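Local structure of carbohydrate binding module (Uncultured bacterium, 2W3J) at residues Trp2-Ser7 with Ile41-Ser46; Thr28-Thr33 with Thr90-Val95; Phe59-Gly62 with Ala66-Ala69; Ile78-Phe83 with Val111-Asp116. The protein binds carbohydrate as a calcium-containing family 35 module, probably recognising sugars of the uronic acid type. One frame throughout, in Å; residues are numbered along the deposited sequence.

Contact 1: residues Trp2-Ser7 with Ile41-Ser46. With CA (calcium ion), chain C.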
loop_
_atom_site.group_PDB
_atom_site.type_symbol
_atom_site.label_atom_id
_atom_site.label_comp_id
_atom_site.label_asym_id
_atom_site.label_seq_id
_atom_site.Cartn_x
_atom_site.Cartn_y
_atom_site.Cartn_z
ATOM N N TRP A 2 -10.166 5.195 6.643
ATOM C CA TRP A 2 -9.148 4.785 7.593
ATOM C C TRP A 2 -7.794 4.937 6.905
ATOM O O TRP A 2 -7.640 4.570 5.734
ATOM C CB TRP A 2 -9.327 3.339 8.085
ATOM C CG TRP A 2 -8.537 3.089 9.304
ATOM C CD1 TRP A 2 -7.308 2.493 9.387
ATOM C CD2 TRP A 2 -8.876 3.496 10.636
ATOM N NE1 TRP A 2 -6.871 2.491 10.690
ATOM C CE2 TRP A 2 -7.819 3.098 11.477
ATOM C CE3 TRP A 2 -9.990 4.150 11.194
ATOM C CZ2 TRP A 2 -7.829 3.310 12.863
ATOM C CZ3 TRP A 2 -10.006 4.361 12.559
ATOM C CH2 TRP A 2 -8.919 3.963 13.381
ATOM N N LEU A 3 -6.835 5.468 7.646
ATOM C CA LEU A 3 -5.470 5.594 7.157
ATOM C C LEU A 3 -4.626 4.532 7.806
ATOM O O LEU A 3 -4.480 4.506 9.045
ATOM C CB LEU A 3 -4.941 6.990 7.493
ATOM C CG LEU A 3 -3.474 7.273 7.137
ATOM C CD1 LEU A 3 -3.290 7.171 5.627
ATOM C CD2 LEU A 3 -3.035 8.696 7.648
ATOM N N PHE A 4 -4.053 3.642 6.983
ATOM C CA PHE A 4 -3.309 2.473 7.472
ATOM C C PHE A 4 -1.790 2.733 7.421
ATOM O O PHE A 4 -1.258 2.957 6.350
ATOM C CB PHE A 4 -3.587 1.253 6.565
ATOM C CG PHE A 4 -5.016 0.741 6.667
ATOM C CD1 PHE A 4 -5.294 -0.364 7.440
ATOM C CD2 PHE A 4 -6.046 1.378 5.977
ATOM C CE1 PHE A 4 -6.618 -0.860 7.542
ATOM C CE2 PHE A 4 -7.373 0.906 6.089
ATOM C CZ PHE A 4 -7.629 -0.210 6.878
ATOM N N GLU A 5 -1.154 2.697 8.580
ATOM C CA GLU A 5 0.289 2.907 8.732
ATOM C C GLU A 5 0.957 1.582 9.058
ATOM O O GLU A 5 0.367 0.674 9.691
ATOM C CB GLU A 5 0.533 3.888 9.890
ATOM C CG GLU A 5 -0.082 5.241 9.641
ATOM C CD GLU A 5 0.711 6.096 8.666
ATOM O OE1 GLU A 5 1.824 5.677 8.246
ATOM O OE2 GLU A 5 0.237 7.212 8.318
ATOM N N GLU A 6 2.233 1.475 8.699
ATOM C CA GLU A 6 3.002 0.327 9.146
ATOM C C GLU A 6 3.053 0.249 10.676
ATOM O O GLU A 6 3.006 1.277 11.374
ATOM C CB GLU A 6 4.403 0.396 8.534
ATOM C CG GLU A 6 5.303 1.509 9.062
ATOM C CD GLU A 6 4.782 2.935 8.813
ATOM O OE1 GLU A 6 4.141 3.192 7.763
ATOM O OE2 GLU A 6 5.044 3.822 9.674
ATOM N N SER A 7 3.096 -0.983 11.171
ATOM C CA SER A 7 3.165 -1.268 12.607
ATOM C C SER A 7 1.927 -0.782 13.390
ATOM O O SER A 7 1.979 -0.629 14.616
ATOM C CB SER A 7 4.453 -0.698 13.213
ATOM O OG SER A 7 5.585 -1.056 12.432
ATOM N N ILE A 41 3.351 -6.138 0.468
ATOM C CA ILE A 41 2.852 -5.613 1.730
ATOM C C ILE A 41 1.405 -6.098 1.808
ATOM O O ILE A 41 0.711 -6.149 0.773
ATOM C CB ILE A 41 2.839 -4.101 1.714
ATOM C CG1 ILE A 41 4.256 -3.568 1.592
ATOM C CG2 ILE A 41 2.194 -3.599 3.027
ATOM C CD1 ILE A 41 4.289 -2.009 1.334
ATOM N N VAL A 42 0.973 -6.475 3.012
ATOM C CA VAL A 42 -0.390 -6.987 3.224
ATOM C C VAL A 42 -1.060 -6.214 4.344
ATOM O O VAL A 42 -0.463 -6.001 5.408
ATOM C CB VAL A 42 -0.350 -8.478 3.631
ATOM C CG1 VAL A 42 -1.764 -9.005 3.900
ATOM C CG2 VAL A 42 0.329 -9.308 2.508
ATOM N N TRP A 43 -2.317 -5.837 4.106
ATOM C CA TRP A 43 -3.151 -5.150 5.091
ATOM C C TRP A 43 -4.459 -5.927 5.282
ATOM O O TRP A 43 -4.824 -6.767 4.431
ATOM C CB TRP A 43 -3.539 -3.779 4.577
ATOM C CG TRP A 43 -2.385 -2.786 4.368
ATOM C CD1 TRP A 43 -1.849 -1.939 5.308
ATOM C CD2 TRP A 43 -1.703 -2.523 3.140
ATOM N NE1 TRP A 43 -0.876 -1.141 4.712
ATOM C CE2 TRP A 43 -0.774 -1.481 3.388
ATOM C CE3 TRP A 43 -1.815 -3.035 1.839
ATOM C CZ2 TRP A 43 0.049 -0.964 2.395
ATOM C CZ3 TRP A 43 -0.983 -2.515 0.842
ATOM C CH2 TRP A 43 -0.055 -1.495 1.134
ATOM N N SER A 44 -5.153 -5.642 6.388
ATOM C CA SER A 44 -6.460 -6.292 6.663
ATOM C C SER A 44 -7.414 -5.201 7.137
ATOM O O SER A 44 -7.071 -4.420 8.033
ATOM C CB SER A 44 -6.303 -7.337 7.769
ATOM O OG SER A 44 -7.540 -8.026 8.065
ATOM N N LEU A 45 -8.598 -5.139 6.531
ATOM C CA LEU A 45 -9.585 -4.131 6.898
ATOM C C LEU A 45 -10.977 -4.720 6.959
ATOM O O LEU A 45 -11.237 -5.779 6.391
ATOM C CB LEU A 45 -9.585 -2.963 5.902
ATOM C CG LEU A 45 -10.133 -3.055 4.474
ATOM C CD1 LEU A 45 -11.658 -3.204 4.401
ATOM C CD2 LEU A 45 -9.707 -1.823 3.698
ATOM N N SER A 46 -11.874 -4.004 7.622
ATOM C CA SER A 46 -13.288 -4.376 7.625
ATOM C C SER A 46 -14.076 -3.288 6.941
ATOM O O SER A 46 -13.790 -2.100 7.126
ATOM C CB SER A 46 -13.806 -4.532 9.055
ATOM O OG SER A 46 -13.114 -5.558 9.727
HETATM CA CA CA C . 3.982 5.717 7.234
HETATM O O HOH W 1 0.803 1.080 5.476
#
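Phe4 projects from strand 2-5 onto Trp43 and Leu45 of strand 40-47, and its two ends find different partners. At the base, Phe4 CB lies 3.8 Å from Trp43 CD1, while the phenyl and the five-membered ring of the indole are inclined to each other by 71° in an oblique pairing. At the far end, Phe4 CZ comes within 3.5 Å of Leu45 CB, the two side chains crossing at about a right angle. CG stands anti to the carbonyl carbon (chi1 -68°), which sends the ring across toward Leu45. One face of the phenyl is covered within its own strand by Trp2 CD1, 3.5 Å above the ring centre. With an alanine here, Leu45 CB and Trp2 CD1 would probably lose the ring they pack on, leaving a gap between them. Water 1 bridges the strands beside the apolar contact, accepting from Trp43 NE1 at 2.9 Å and donating to Phe4 O. Farther along the N-terminal segment, Glu5 OE1 and Glu6 OE1 bind a calcium ion together with Thr26, Gly29 and Asp122. Aromatic and aliphatic side chains packed between strands of two antiparallel sheets are the core of a beta-sandwich, the fold of this module family.

Contact 2: residues Thr28-Thr33 with Thr90-Val95. With CA (calcium ion), chain B; CA (calcium ion), chain C.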
loop_
_atom_site.group_PDB
_atom_site.type_symbol
_atom_site.label_atom_id
_atom_site.label_comp_id
_atom_site.label_asym_id
_atom_site.label_seq_id
_atom_site.Cartn_x
_atom_site.Cartn_y
_atom_site.Cartn_z
ATOM N N THR A 28 5.305 6.201 11.812
ATOM C CA THR A 28 6.685 5.977 12.270
ATOM C C THR A 28 7.704 5.926 11.126
ATOM O O THR A 28 8.927 5.960 11.352
ATOM C CB THR A 28 6.822 4.599 13.057
ATOM O OG1 THR A 28 6.666 3.477 12.150
ATOM C CG2 THR A 28 5.828 4.489 14.139
ATOM N N GLY A 29 7.224 5.781 9.891
ATOM C CA GLY A 29 8.181 5.490 8.822
ATOM C C GLY A 29 7.461 4.968 7.613
ATOM O O GLY A 29 6.336 5.368 7.354
ATOM N N PHE A 30 8.100 4.070 6.886
ATOM C CA PHE A 30 7.496 3.556 5.660
ATOM C C PHE A 30 8.108 2.201 5.411
ATOM O O PHE A 30 9.086 1.819 6.081
ATOM C CB PHE A 30 7.829 4.479 4.471
ATOM C CG PHE A 30 9.291 4.840 4.360
ATOM C CD1 PHE A 30 10.187 4.015 3.674
ATOM C CD2 PHE A 30 9.770 6.018 4.935
ATOM C CE1 PHE A 30 11.554 4.333 3.562
ATOM C CE2 PHE A 30 11.144 6.354 4.788
ATOM C CZ PHE A 30 12.017 5.506 4.109
ATOM N N ILE A 31 7.527 1.463 4.461
ATOM C CA ILE A 31 8.069 0.162 4.072
ATOM C C ILE A 31 9.118 0.312 2.960
ATOM O O ILE A 31 8.875 0.945 1.959
ATOM C CB ILE A 31 6.959 -0.773 3.574
ATOM C CG1 ILE A 31 5.902 -0.989 4.677
ATOM C CG2 ILE A 31 7.547 -2.105 3.091
ATOM C CD1 ILE A 31 6.452 -1.391 6.041
ATOM N N ASP A 32 10.282 -0.279 3.169
ATOM C CA ASP A 32 11.328 -0.285 2.137
ATOM C C ASP A 32 11.566 -1.748 1.796
ATOM O O ASP A 32 12.195 -2.486 2.558
ATOM C CB ASP A 32 12.591 0.385 2.712
ATOM C CG ASP A 32 13.693 0.567 1.704
ATOM O OD1 ASP A 32 13.734 -0.162 0.703
ATOM O OD2 ASP A 32 14.563 1.442 1.944
ATOM N N THR A 33 10.982 -2.214 0.692
ATOM C CA THR A 33 11.090 -3.640 0.401
ATOM C C THR A 33 12.462 -3.965 -0.161
ATOM O O THR A 33 13.167 -3.072 -0.657
ATOM C CB THR A 33 10.087 -4.065 -0.705
ATOM O OG1 THR A 33 10.267 -3.214 -1.834
ATOM C CG2 THR A 33 8.649 -3.900 -0.239
ATOM N N THR A 90 12.337 13.654 -1.557
ATOM C CA THR A 90 11.689 14.575 -0.605
ATOM C C THR A 90 10.228 14.869 -0.963
ATOM O O THR A 90 9.465 15.404 -0.142
ATOM C CB THR A 90 12.416 15.918 -0.445
ATOM O OG1 THR A 90 12.046 16.817 -1.516
ATOM C CG2 THR A 90 13.937 15.711 -0.416
ATOM N N GLN A 91 9.855 14.519 -2.181
ATOM C CA GLN A 91 8.503 14.766 -2.652
ATOM C C GLN A 91 7.755 13.443 -2.741
ATOM O O GLN A 91 7.945 12.639 -3.672
ATOM C CB GLN A 91 8.529 15.478 -4.007
ATOM C CG GLN A 91 7.158 15.646 -4.644
ATOM C CD GLN A 91 6.273 16.612 -3.871
ATOM O OE1 GLN A 91 6.536 17.812 -3.838
ATOM N NE2 GLN A 91 5.228 16.088 -3.232
ATOM N N TRP A 92 6.943 13.187 -1.735
ATOM C CA TRP A 92 6.163 11.969 -1.699
ATOM C C TRP A 92 5.055 12.094 -2.752
ATOM O O TRP A 92 4.671 13.216 -3.131
ATOM C CB TRP A 92 5.586 11.784 -0.286
ATOM C CG TRP A 92 6.668 11.470 0.709
ATOM C CD1 TRP A 92 7.539 12.346 1.305
ATOM C CD2 TRP A 92 7.027 10.168 1.164
ATOM N NE1 TRP A 92 8.409 11.659 2.144
ATOM C CE2 TRP A 92 8.114 10.321 2.070
ATOM C CE3 TRP A 92 6.518 8.883 0.921
ATOM C CZ2 TRP A 92 8.706 9.231 2.714
ATOM C CZ3 TRP A 92 7.127 7.800 1.552
ATOM C CH2 TRP A 92 8.186 7.990 2.455
ATOM N N GLN A 93 4.552 10.950 -3.221
ATOM C CA GLN A 93 3.580 10.930 -4.327
ATOM C C GLN A 93 2.365 10.164 -3.860
ATOM O O GLN A 93 2.421 9.445 -2.862
ATOM C CB GLN A 93 4.185 10.220 -5.538
ATOM C CG GLN A 93 5.492 10.884 -6.052
ATOM C CD GLN A 93 6.072 10.130 -7.235
ATOM O OE1 GLN A 93 7.194 9.600 -7.185
ATOM N NE2 GLN A 93 5.310 10.094 -8.329
ATOM N N THR A 94 1.254 10.310 -4.570
ATOM C CA THR A 94 0.069 9.536 -4.220
ATOM C C THR A 94 -0.514 8.934 -5.496
ATOM O O THR A 94 -0.340 9.490 -6.583
ATOM C CB THR A 94 -1.002 10.395 -3.526
ATOM O OG1 THR A 94 -1.295 11.546 -4.330
ATOM C CG2 THR A 94 -0.520 10.859 -2.148
ATOM N N VAL A 95 -1.146 7.770 -5.369
ATOM C CA VAL A 95 -1.858 7.189 -6.497
ATOM C C VAL A 95 -3.176 6.667 -5.964
ATOM O O VAL A 95 -3.221 6.076 -4.888
ATOM C CB VAL A 95 -1.051 6.074 -7.200
ATOM C CG1 VAL A 95 -0.620 4.952 -6.243
ATOM C CG2 VAL A 95 -1.851 5.492 -8.411
HETATM CA CA CA B . 13.153 -0.762 -1.493
HETATM CA CA CA C . 3.982 5.717 7.234
HETATM O O HOH W 2 10.865 0.009 -1.309
HETATM O O HOH W 3 12.292 -1.874 -3.456
HETATM O O HOH W 4 15.414 -1.032 -2.109
HETATM O O HOH W 5 13.464 1.721 -1.927
#
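Phe30 meets Trp92 at a single corner of the indole, the atom CH2, and its own atoms can be followed past that corner one by one. Phe30 CB is 4.1 Å from Trp92 CH2, and CG closes to 3.8 Å. The nearest approach is at Phe30 CD2, 3.5 Å from Trp92 CH2, with Trp92 CZ2 a little farther off. Beyond it the ring recedes, CE2 lying 4.1 Å from the same CH2. The pair is an offset edge-to-face stack in which the edge of the tryptophan is turned toward the face of the phenylalanine, with planes at 62°. CG of Phe30 sits between the backbone N and the carbonyl carbon (chi1 49°), bringing the ring round to the indole. The stack lies at the calcium-bearing end of the beta-sandwich, where strand 30-32 runs between two metal sites. Gly29 O binds one ion, the site completed by Glu5, Glu6, Thr26 and Asp122. Asp32 OD1, Thr33 O and four waters hold the other, a water-rich shell consistent with a metal that could take part in sugar binding, as in related family 35 modules. Behind the stack, Trp92 NE1 donates to Ala23 O, pinning the indole from its polar edge.

Contact 3: residues Phe59-Gly62 with Ala66-Ala69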
loop_
_atom_site.group_PDB
_atom_site.type_symbol
_atom_site.label_atom_id
_atom_site.label_comp_id
_atom_site.label_asym_id
_atom_site.label_seq_id
_atom_site.Cartn_x
_atom_site.Cartn_y
_atom_site.Cartn_z
ATOM N N PHE A 59 3.520 7.222 -1.448
ATOM C CA PHE A 59 4.756 6.487 -1.696
ATOM C C PHE A 59 5.889 7.407 -2.080
ATOM O O PHE A 59 5.667 8.566 -2.519
ATOM C CB PHE A 59 4.542 5.432 -2.824
ATOM C CG PHE A 59 4.295 6.030 -4.202
ATOM C CD1 PHE A 59 5.356 6.202 -5.118
ATOM C CD2 PHE A 59 3.011 6.392 -4.586
ATOM C CE1 PHE A 59 5.122 6.730 -6.395
ATOM C CE2 PHE A 59 2.761 6.936 -5.867
ATOM C CZ PHE A 59 3.813 7.093 -6.777
ATOM N N GLY A 60 7.099 6.881 -1.918
ATOM C CA GLY A 60 8.298 7.583 -2.353
ATOM C C GLY A 60 8.981 6.762 -3.421
ATOM O O GLY A 60 9.153 5.537 -3.308
ATOM N N ASN A 61 9.334 7.444 -4.490
ATOM C CA ASN A 61 10.150 6.815 -5.532
ATOM C C ASN A 61 10.940 7.893 -6.270
ATOM O O ASN A 61 10.413 8.631 -7.107
ATOM C CB ASN A 61 9.302 5.971 -6.519
ATOM C CG ASN A 61 10.186 5.318 -7.588
ATOM O OD1 ASN A 61 11.401 5.312 -7.433
ATOM N ND2 ASN A 61 9.573 4.749 -8.661
ATOM N N GLY A 62 12.216 7.988 -5.926
ATOM C CA GLY A 62 13.137 8.906 -6.628
ATOM C C GLY A 62 14.201 8.100 -7.347
ATOM O O GLY A 62 15.238 8.637 -7.724
ATOM N N ALA A 66 10.184 3.547 -12.806
ATOM C CA ALA A 66 8.902 3.256 -12.157
ATOM C C ALA A 66 9.027 1.913 -11.457
ATOM O O ALA A 66 9.902 1.114 -11.801
ATOM C CB ALA A 66 7.766 3.263 -13.186
ATOM N N ARG A 67 8.217 1.674 -10.422
ATOM C CA ARG A 67 8.246 0.403 -9.715
ATOM C C ARG A 67 6.863 -0.206 -9.762
ATOM O O ARG A 67 6.116 -0.199 -8.791
ATOM C CB ARG A 67 8.690 0.604 -8.274
ATOM C CG ARG A 67 10.158 1.022 -8.218
ATOM C CD ARG A 67 10.708 1.012 -6.809
ATOM N NE ARG A 67 12.042 1.633 -6.805
ATOM C CZ ARG A 67 12.745 1.842 -5.700
ATOM N NH1 ARG A 67 12.259 1.428 -4.534
ATOM N NH2 ARG A 67 13.946 2.438 -5.765
ATOM N N ARG A 68 6.517 -0.732 -10.927
ATOM C CA ARG A 68 5.166 -1.251 -11.126
ATOM C C ARG A 68 4.813 -2.317 -10.096
ATOM O O ARG A 68 5.639 -3.141 -9.720
ATOM C CB ARG A 68 5.010 -1.749 -12.573
ATOM C CG ARG A 68 5.149 -0.611 -13.579
ATOM C CD ARG A 68 4.845 -1.033 -15.038
ATOM N NE ARG A 68 3.456 -1.454 -15.247
ATOM C CZ ARG A 68 2.455 -0.617 -15.500
ATOM N NH1 ARG A 68 2.672 0.694 -15.537
ATOM N NH2 ARG A 68 1.234 -1.087 -15.697
ATOM N N ALA A 69 3.556 -2.296 -9.629
ATOM C CA ALA A 69 3.104 -3.263 -8.632
ATOM C C ALA A 69 1.613 -3.494 -8.803
ATOM O O ALA A 69 0.890 -2.601 -9.213
ATOM C CB ALA A 69 3.348 -2.740 -7.212
HETATM O O HOH W 6 13.313 2.944 -8.864
#
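Asn61 ND2 is gripped by two backbone carbonyls, Phe83 O and Ser65 O, and beside them packs against the segment Ala66-Ala69. ND2 lies 3.9 Å from Ala66 CA and 3.8 Å from Arg67 CG. The other branch of the amide, OD1, accepts from Gly63 N and sits over one face of the Arg67 guanidinium, 3.8 Å from Arg67 NE. Amide and guanidinium are inclined by 47°. Water 6 links them: Arg67 NE donates to it at 2.8 Å, in the plane of the guanidinium, and the water gives a weak bond of 3.4 Å to Asn61 OD1. The extension of Asn61 CG directly away from its backbone N (chi1 -179°) carries the amide across to Arg67, and with both of its branches bonded the group has little freedom to flip. The arginine chain, extended from CG to NE, reaches on to Leu118 O with NH1, and its nearest atom is about 4 Å from a calcium ion, a setting that would probably suit an anionic sugar. The contact thus closes the short connection between strand 51-60 of the four-stranded sheet and strand 69-73 of the six-stranded one, with the loop that follows strand 76-81 tied in through Phe83.

Contact 4: residues Ile78-Phe83 with Val111-Asp116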
loop_
_atom_site.group_PDB
_atom_site.type_symbol
_atom_site.label_atom_id
_atom_site.label_comp_id
_atom_site.label_asym_id
_atom_site.label_seq_id
_atom_site.Cartn_x
_atom_site.Cartn_y
_atom_site.Cartn_z
ATOM N N ILE A 78 -6.455 -6.764 -8.976
ATOM C CA ILE A 78 -7.382 -5.714 -9.347
ATOM C C ILE A 78 -6.822 -4.803 -10.414
ATOM O O ILE A 78 -7.484 -4.511 -11.414
ATOM C CB ILE A 78 -7.818 -4.865 -8.107
ATOM C CG1 ILE A 78 -8.465 -5.749 -7.035
ATOM C CG2 ILE A 78 -8.726 -3.713 -8.520
ATOM C CD1 ILE A 78 -9.612 -6.618 -7.562
ATOM N N LYS A 79 -5.602 -4.318 -10.224
ATOM C CA LYS A 79 -5.023 -3.372 -11.161
ATOM C C LYS A 79 -3.521 -3.252 -10.931
ATOM O O LYS A 79 -3.048 -3.417 -9.807
ATOM C CB LYS A 79 -5.651 -1.988 -10.997
ATOM C CG LYS A 79 -5.203 -1.032 -12.083
ATOM C CD LYS A 79 -5.876 0.298 -11.998
ATOM C CE LYS A 79 -5.279 1.235 -13.024
ATOM N NZ LYS A 79 -5.950 2.562 -13.005
ATOM N N THR A 80 -2.786 -2.953 -11.995
ATOM C CA THR A 80 -1.346 -2.716 -11.873
ATOM C C THR A 80 -1.141 -1.240 -11.933
ATOM O O THR A 80 -1.679 -0.586 -12.817
ATOM C CB THR A 80 -0.547 -3.392 -12.997
ATOM O OG1 THR A 80 -0.727 -4.798 -12.870
ATOM C CG2 THR A 80 0.956 -3.070 -12.835
ATOM N N LEU A 81 -0.408 -0.702 -10.950
ATOM C CA LEU A 81 -0.135 0.714 -10.850
ATOM C C LEU A 81 1.337 0.931 -11.184
ATOM O O LEU A 81 2.157 0.060 -10.942
ATOM C CB LEU A 81 -0.403 1.224 -9.419
ATOM C CG LEU A 81 -1.834 1.052 -8.886
ATOM C CD1 LEU A 81 -1.983 1.639 -7.467
ATOM C CD2 LEU A 81 -2.779 1.710 -9.843
ATOM N N ASP A 82 1.649 2.088 -11.735
ATOM C CA ASP A 82 2.989 2.373 -12.261
ATOM C C ASP A 82 4.009 2.740 -11.153
ATOM O O ASP A 82 5.158 2.304 -11.204
ATOM C CB ASP A 82 2.891 3.540 -13.235
ATOM C CG ASP A 82 4.116 3.671 -14.126
ATOM O OD1 ASP A 82 4.551 2.640 -14.709
ATOM O OD2 ASP A 82 4.649 4.822 -14.237
ATOM N N PHE A 83 3.591 3.582 -10.192
ATOM C CA PHE A 83 4.545 4.120 -9.189
ATOM C C PHE A 83 5.780 4.757 -9.823
ATOM O O PHE A 83 6.902 4.286 -9.664
ATOM C CB PHE A 83 4.972 3.029 -8.208
ATOM C CG PHE A 83 3.851 2.518 -7.349
ATOM C CD1 PHE A 83 3.478 3.197 -6.175
ATOM C CD2 PHE A 83 3.178 1.364 -7.691
ATOM C CE1 PHE A 83 2.430 2.700 -5.354
ATOM C CE2 PHE A 83 2.121 0.888 -6.900
ATOM C CZ PHE A 83 1.753 1.560 -5.734
ATOM N N VAL A 111 1.933 -6.011 -4.641
ATOM C CA VAL A 111 2.930 -7.023 -5.046
ATOM C C VAL A 111 3.800 -6.488 -6.186
ATOM O O VAL A 111 3.306 -6.117 -7.252
ATOM C CB VAL A 111 2.244 -8.340 -5.530
ATOM C CG1 VAL A 111 3.324 -9.401 -5.935
ATOM C CG2 VAL A 111 1.334 -8.914 -4.422
ATOM N N ALA A 112 5.116 -6.455 -5.967
ATOM C CA ALA A 112 6.026 -5.881 -6.955
ATOM C C ALA A 112 6.061 -6.712 -8.250
ATOM O O ALA A 112 6.196 -7.932 -8.196
ATOM C CB ALA A 112 7.459 -5.832 -6.377
ATOM N N GLU A 113 6.015 -6.021 -9.374
ATOM C CA GLU A 113 6.071 -6.697 -10.665
ATOM C C GLU A 113 7.460 -6.746 -11.260
ATOM O O GLU A 113 7.678 -7.441 -12.271
ATOM C CB GLU A 113 5.152 -6.010 -11.645
ATOM C CG GLU A 113 3.715 -6.218 -11.284
ATOM C CD GLU A 113 2.822 -6.024 -12.466
ATOM O OE1 GLU A 113 3.184 -6.532 -13.543
ATOM O OE2 GLU A 113 1.767 -5.366 -12.311
ATOM N N THR A 114 8.403 -6.038 -10.639
ATOM C CA THR A 114 9.762 -5.962 -11.197
ATOM C C THR A 114 10.808 -6.147 -10.140
ATOM O O THR A 114 10.517 -6.133 -8.939
ATOM C CB THR A 114 10.044 -4.613 -11.869
ATOM O OG1 THR A 114 10.319 -3.590 -10.886
ATOM C CG2 THR A 114 8.877 -4.195 -12.709
ATOM N N ALA A 115 12.061 -6.266 -10.594
ATOM C CA ALA A 115 13.157 -6.499 -9.694
ATOM C C ALA A 115 13.540 -5.284 -8.857
ATOM O O ALA A 115 14.414 -5.391 -8.002
ATOM C CB ALA A 115 14.386 -7.017 -10.476
ATOM N N ASP A 116 12.943 -4.128 -9.106
ATOM C CA ASP A 116 13.188 -2.989 -8.235
ATOM C C ASP A 116 12.314 -3.017 -6.987
ATOM O O ASP A 116 12.390 -2.104 -6.161
ATOM C CB ASP A 116 12.956 -1.679 -8.982
ATOM C CG ASP A 116 14.109 -1.325 -9.910
ATOM O OD1 ASP A 116 15.132 -2.058 -9.898
ATOM O OD2 ASP A 116 13.983 -0.305 -10.631
#
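Thr80 and Glu113 approach from opposite directions and meet through the hydroxyl and one carboxylate oxygen, on the surface of the antiparallel sheet of the beta-sandwich that contains strands 76-81 and 104-112. Thr80 OG1 donates to Glu113 OE2 at 2.6 Å, meeting the oxygen nearly along its C-O axis. Two cautions attach to this bond: Glu113 was modelled in two conformers, and the 2.5 Å between its OE2 and Thr80 CG2 is too short for a real contact, so the exact pose is doubtful. Strand 69-73 lies between the two strands and supplies the second shell, Thr70 OG1 sharing a hydrogen bond with the same Glu113 OE2 and a weak one with Thr80 OG1. A valine in place of Thr80 would probably leave Glu113 OE2 with Thr70 as its remaining hydroxyl partner and the carboxylate freer to swing into solvent. Farther out, Thr80 is preceded on its strand by a classic beta bulge, Ile78 and Lys79 both facing Val71. Glu113 stands just past the end of strand 104-112, and the chain then folds into an ST turn, in which Asp116 N donates to Thr114 OG1 over 3.2 Å at an angle of 154°.

The four contacts illustrate how a beta-sandwich is tied together from its core to its loop end. Contact 1 joins the two main sheets; its centre is about 14 Å from that of contact 2, and both touch the same calcium ion. The centres of contacts 2 and 3 are about 9 Å apart, where strands 93-101 and 51-60 pair. Centre to centre, contact 4 is about 8 Å from contact 3, joined to it by the Arg68-Asp82 salt bridge, and about 18 Å from contact 1, across the chain's centre. Along the sequence contact 2 interleaves with contacts 1 and 4 and encloses contact 3. Contacts 1 to 3 thereby reach the calcium sites, while the Thr80-Glu113 pair lies farther off.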